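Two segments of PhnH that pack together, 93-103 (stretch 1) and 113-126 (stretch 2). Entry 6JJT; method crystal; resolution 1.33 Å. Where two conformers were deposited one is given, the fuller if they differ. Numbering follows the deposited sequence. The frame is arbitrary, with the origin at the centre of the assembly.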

# COMPACT_ATOMS: atom_id res chain seq x y z
N GLN D 93 0.13 20.32 -9.40
CA GLN D 93 -0.69 21.52 -9.31
C GLN D 93 -0.87 22.09 -10.72
O GLN D 93 0.12 22.38 -11.41
CB GLN D 93 -0.07 22.51 -8.31
CG GLN D 93 -0.98 23.70 -8.04
CD GLN D 93 -0.55 24.45 -6.80
OE1 GLN D 93 -1.05 24.27 -5.68
NE2 GLN D 93 0.44 25.32 -6.96
N THR D 94 -2.12 22.22 -11.17
CA THR D 94 -2.37 22.68 -12.52
C THR D 94 -2.10 24.19 -12.61
O THR D 94 -2.06 24.87 -11.60
CB THR D 94 -3.81 22.37 -12.94
OG1 THR D 94 -4.65 23.12 -12.08
CG2 THR D 94 -4.18 20.90 -12.84
N SER D 95 -2.04 24.68 -13.86
CA SER D 95 -1.84 26.10 -14.15
C SER D 95 -2.89 26.97 -13.46
O SER D 95 -2.58 28.07 -12.99
CB SER D 95 -1.81 26.36 -15.63
OG SER D 95 -2.93 25.76 -16.25
N ASP D 96 -4.11 26.45 -13.30
CA ASP D 96 -5.17 27.21 -12.65
C ASP D 96 -5.35 26.84 -11.17
O ASP D 96 -6.33 27.22 -10.54
CB ASP D 96 -6.46 27.19 -13.48
CG ASP D 96 -6.96 25.81 -13.91
OD1 ASP D 96 -6.28 24.78 -13.65
OD2 ASP D 96 -8.05 25.76 -14.52
N GLY D 97 -4.40 26.10 -10.58
CA GLY D 97 -4.36 26.05 -9.12
C GLY D 97 -4.93 24.77 -8.48
O GLY D 97 -4.97 24.69 -7.24
N ALA D 98 -5.38 23.80 -9.29
CA ALA D 98 -5.98 22.59 -8.71
C ALA D 98 -4.88 21.58 -8.35
O ALA D 98 -3.92 21.43 -9.10
CB ALA D 98 -6.91 21.98 -9.70
N ASN D 99 -5.07 20.90 -7.21
CA ASN D 99 -4.13 19.88 -6.76
C ASN D 99 -4.70 18.51 -7.13
O ASN D 99 -5.86 18.23 -6.85
CB ASN D 99 -3.95 19.99 -5.27
CG ASN D 99 -3.22 21.24 -4.82
OD1 ASN D 99 -2.46 21.78 -5.62
ND2 ASN D 99 -3.46 21.63 -3.59
N ILE D 100 -3.84 17.66 -7.69
CA ILE D 100 -4.22 16.32 -8.13
C ILE D 100 -3.16 15.35 -7.62
O ILE D 100 -1.99 15.51 -7.95
CB ILE D 100 -4.31 16.22 -9.67
CG1 ILE D 100 -5.25 17.28 -10.26
CG2 ILE D 100 -4.63 14.80 -10.11
CD1 ILE D 100 -5.07 17.54 -11.74
N LEU D 101 -3.59 14.33 -6.86
CA LEU D 101 -2.64 13.26 -6.51
C LEU D 101 -2.54 12.25 -7.65
O LEU D 101 -3.57 11.76 -8.16
CB LEU D 101 -3.12 12.52 -5.26
CG LEU D 101 -2.18 11.40 -4.80
CD1 LEU D 101 -0.89 11.98 -4.29
CD2 LEU D 101 -2.84 10.51 -3.75
N VAL D 102 -1.32 11.88 -8.01
CA VAL D 102 -1.04 10.88 -9.02
C VAL D 102 -0.42 9.69 -8.30
O VAL D 102 0.57 9.84 -7.57
CB VAL D 102 -0.09 11.42 -10.10
CG1 VAL D 102 0.16 10.35 -11.16
CG2 VAL D 102 -0.66 12.70 -10.77
N THR D 103 -1.01 8.52 -8.49
CA THR D 103 -0.56 7.25 -7.92
C THR D 103 -0.06 6.39 -9.06
O THR D 103 -0.89 5.91 -9.88
CB THR D 103 -1.69 6.59 -7.12
OG1 THR D 103 -2.06 7.51 -6.08
CG2 THR D 103 -1.24 5.27 -6.51
N VAL D 113 -1.39 4.48 -13.97
CA VAL D 113 -1.62 5.69 -13.23
C VAL D 113 -3.07 5.78 -12.83
O VAL D 113 -3.98 5.45 -13.63
CB VAL D 113 -1.31 6.92 -14.13
CG1 VAL D 113 -1.32 8.19 -13.32
CG2 VAL D 113 0.01 6.78 -14.85
N LEU D 114 -3.30 6.24 -11.61
CA LEU D 114 -4.58 6.62 -11.07
C LEU D 114 -4.48 8.05 -10.53
O LEU D 114 -3.35 8.51 -10.26
CB LEU D 114 -5.01 5.65 -9.95
CG LEU D 114 -5.30 4.23 -10.42
CD1 LEU D 114 -5.29 3.29 -9.21
CD2 LEU D 114 -6.62 4.12 -11.18
N PHE D 115 -5.61 8.71 -10.35
CA PHE D 115 -5.69 10.12 -9.98
C PHE D 115 -6.72 10.36 -8.91
O PHE D 115 -7.73 9.65 -8.81
CB PHE D 115 -6.17 10.97 -11.18
CG PHE D 115 -5.31 10.82 -12.42
CD1 PHE D 115 -4.16 11.60 -12.58
CD2 PHE D 115 -5.60 9.86 -13.38
CE1 PHE D 115 -3.37 11.47 -13.73
CE2 PHE D 115 -4.80 9.69 -14.49
CZ PHE D 115 -3.68 10.49 -14.66
N ASP D 116 -6.45 11.35 -8.04
CA ASP D 116 -7.40 11.78 -7.05
C ASP D 116 -7.41 13.29 -6.97
O ASP D 116 -6.38 13.92 -6.66
CB ASP D 116 -7.07 11.18 -5.68
CG ASP D 116 -8.21 11.21 -4.69
OD1 ASP D 116 -8.94 12.21 -4.64
OD2 ASP D 116 -8.37 10.22 -3.98
N THR D 117 -8.58 13.87 -7.20
CA THR D 117 -8.77 15.31 -7.01
C THR D 117 -10.23 15.57 -6.67
O THR D 117 -11.11 14.95 -7.27
CB THR D 117 -8.30 16.10 -8.23
OG1 THR D 117 -8.46 17.47 -7.88
CG2 THR D 117 -9.10 15.86 -9.49
N SER D 118 -10.50 16.55 -5.82
CA SER D 118 -11.87 17.03 -5.62
C SER D 118 -12.18 18.27 -6.47
O SER D 118 -13.30 18.78 -6.37
CB SER D 118 -12.20 17.28 -4.17
OG SER D 118 -11.23 18.12 -3.58
N SER D 119 -11.20 18.75 -7.23
CA SER D 119 -11.42 19.87 -8.14
C SER D 119 -12.60 19.60 -9.07
O SER D 119 -12.63 18.59 -9.76
CB SER D 119 -10.18 20.15 -8.95
OG SER D 119 -10.57 20.84 -10.15
N GLU D 120 -13.52 20.57 -9.19
CA GLU D 120 -14.68 20.34 -10.06
C GLU D 120 -14.28 20.22 -11.52
O GLU D 120 -14.85 19.42 -12.27
CB GLU D 120 -15.70 21.48 -9.89
CG GLU D 120 -16.72 21.20 -8.81
CD GLU D 120 -18.06 21.89 -9.02
OE1 GLU D 120 -18.33 22.32 -10.19
OE2 GLU D 120 -18.82 22.01 -8.03
N LYS D 121 -13.29 21.00 -11.93
CA LYS D 121 -12.85 21.02 -13.31
C LYS D 121 -12.15 19.72 -13.69
O LYS D 121 -12.24 19.26 -14.83
CB LYS D 121 -11.96 22.23 -13.59
CG LYS D 121 -11.41 22.30 -15.00
CD LYS D 121 -10.64 23.59 -15.24
CE LYS D 121 -9.90 23.59 -16.56
NZ LYS D 121 -9.18 24.87 -16.73
N TYR D 122 -11.45 19.09 -12.73
CA TYR D 122 -10.59 17.96 -13.06
C TYR D 122 -11.06 16.64 -12.45
O TYR D 122 -10.39 15.64 -12.63
CB TYR D 122 -9.15 18.27 -12.63
CG TYR D 122 -8.59 19.48 -13.33
CD1 TYR D 122 -8.19 19.40 -14.66
CD2 TYR D 122 -8.44 20.68 -12.66
CE1 TYR D 122 -7.67 20.51 -15.32
CE2 TYR D 122 -7.94 21.81 -13.31
CZ TYR D 122 -7.55 21.71 -14.64
OH TYR D 122 -7.01 22.81 -15.27
N ASN D 123 -12.21 16.63 -11.75
CA ASN D 123 -12.54 15.41 -11.02
C ASN D 123 -12.99 14.27 -11.94
O ASN D 123 -13.11 13.15 -11.46
CB ASN D 123 -13.34 15.66 -9.75
CG ASN D 123 -14.74 16.12 -10.05
OD1 ASN D 123 -15.15 16.10 -11.21
ND2 ASN D 123 -15.47 16.52 -9.02
N TRP D 124 -13.21 14.50 -13.23
CA TRP D 124 -13.32 13.42 -14.21
C TRP D 124 -12.11 12.46 -14.13
O TRP D 124 -12.21 11.29 -14.49
CB TRP D 124 -13.55 13.99 -15.63
CG TRP D 124 -12.46 14.89 -16.14
CD1 TRP D 124 -12.32 16.24 -15.94
CD2 TRP D 124 -11.32 14.51 -16.91
NE1 TRP D 124 -11.17 16.70 -16.52
CE2 TRP D 124 -10.54 15.67 -17.15
CE3 TRP D 124 -10.90 13.29 -17.42
CZ2 TRP D 124 -9.34 15.64 -17.86
CZ3 TRP D 124 -9.74 13.25 -18.15
CH2 TRP D 124 -8.96 14.41 -18.37
N LEU D 125 -10.95 12.96 -13.67
CA LEU D 125 -9.76 12.12 -13.60
C LEU D 125 -9.89 11.03 -12.53
O LEU D 125 -9.22 10.01 -12.63
CB LEU D 125 -8.52 12.98 -13.30
CG LEU D 125 -8.02 13.83 -14.46
CD1 LEU D 125 -7.01 14.86 -13.95
CD2 LEU D 125 -7.40 12.89 -15.51
N ASN D 126 -10.82 11.23 -11.60
CA ASN D 126 -11.02 10.23 -10.57
C ASN D 126 -11.51 8.92 -11.16
O ASN D 126 -11.37 7.86 -10.53
CB ASN D 126 -12.03 10.70 -9.53
CG ASN D 126 -11.54 11.85 -8.68
OD1 ASN D 126 -10.34 12.08 -8.57
ND2 ASN D 126 -12.44 12.57 -8.06
O HOH W 1 -8.41 19.29 -5.57
O HOH W 2 -4.00 9.09 -6.99

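The two stretches meet as neighbouring antiparallel strands, 99-103 and 113 onward, whose axes approach to 4.7 Å at 156° between their directions. Before the strand in stretch 1 lies a tight turn, and this turn is tied to the loop of stretch 2 mainly through side chains.

Gln93 does not touch stretch 2, so the contact begins with Thr94. Its methyl CG2 sits 4.1 Å from the centroid of the Tyr122 ring, over the face, where a C-H group can meet the pi electrons. Its hydroxyl works within the turn: OG1 donates to OD1 of Asp96 (2.8 Å) and accepts from N of Ala98 (3.0 Å). A beta-branched threonine thus offers a methyl to the ring and a hydroxyl to the turn. The type I turn from Thr94 to Gly97 is closed by Gly97 N to Thr94 O, 2.8 Å.

Asp96 is the charged anchor. Its OD2 accepts a hydrogen bond from Lys121 NZ at 2.6 Å, part of a salt bridge; the lysine chain is fully extended, all four chi angles t. OD1 accepts from Tyr122 OH at 2.7 Å, near the plane of the ring, as suits a phenol. A carboxylate can serve both donors while also receiving the Thr94 hydroxyl. Gly97 follows with phi near 102°, where a CB would jam against the preceding carbonyl oxygen, so glycine fits.

Ala98 points toward stretch 2, its small methyl CB lying 3.6 Å from Tyr122 CD2 and 3.8 Å from Ser119 CB. At Asn99 the backbone makes the contact: its O accepts from Thr117 OG1 at 2.9 Å and from water 1 at 3.0 Å, and the same water accepts a weak hydrogen bond from Ser119 N (3.3 Å). The Asn99 side chain leaves the backbone sideways, and its amide makes no contact with stretch 2.

Ile100 is buried against side chains of the strand, the loop and the 3-10 segment of stretch 2. CD1 reaches Leu125 CD1 at 4.0 Å and Tyr122 CB at 4.2 Å, while CG2 meets the edge of the Phe115 ring, 4.1 Å from CD1. A branched aliphatic chain can touch several partners at once, and burial rewards its lack of polar atoms.

From Leu101 the ladder is regular. Leu101 N donates to Asp116 O (2.8 Å), and Asp116 N returns the bond to Leu101 O (2.9 Å). Leu101 is buried, as suits an apolar side chain, with its CB 4.2 Å from Asp116 CB; the Asp116 carboxylate extends clear of stretch 1. Val102 pairs with Phe115 without such bonds; instead, C-H groups approach carbonyls, with Val102 CA 3.5 Å from Leu114 O and Phe115 CA 3.2 Å from Leu101 O. On the face shared with Phe115, Val102 places CG2 4.1 Å from the phenylalanine CD1, and its CG1 packs 3.4 Å from Val113 CG1.

Thr103 restores the hydrogen-bonded pattern: its N donates to Leu114 O (2.9 Å, nearly linear at 177°), and Leu114 N donates to Thr103 O (3.0 Å). Its side chain lies on the face of Leu101, Leu114 and Asp116. There water 2 lies 2.7 Å from Thr103 OG1 and donates to Leu101 O at 2.9 Å, giving the hydroxyl of this partly exposed residue a polar partner.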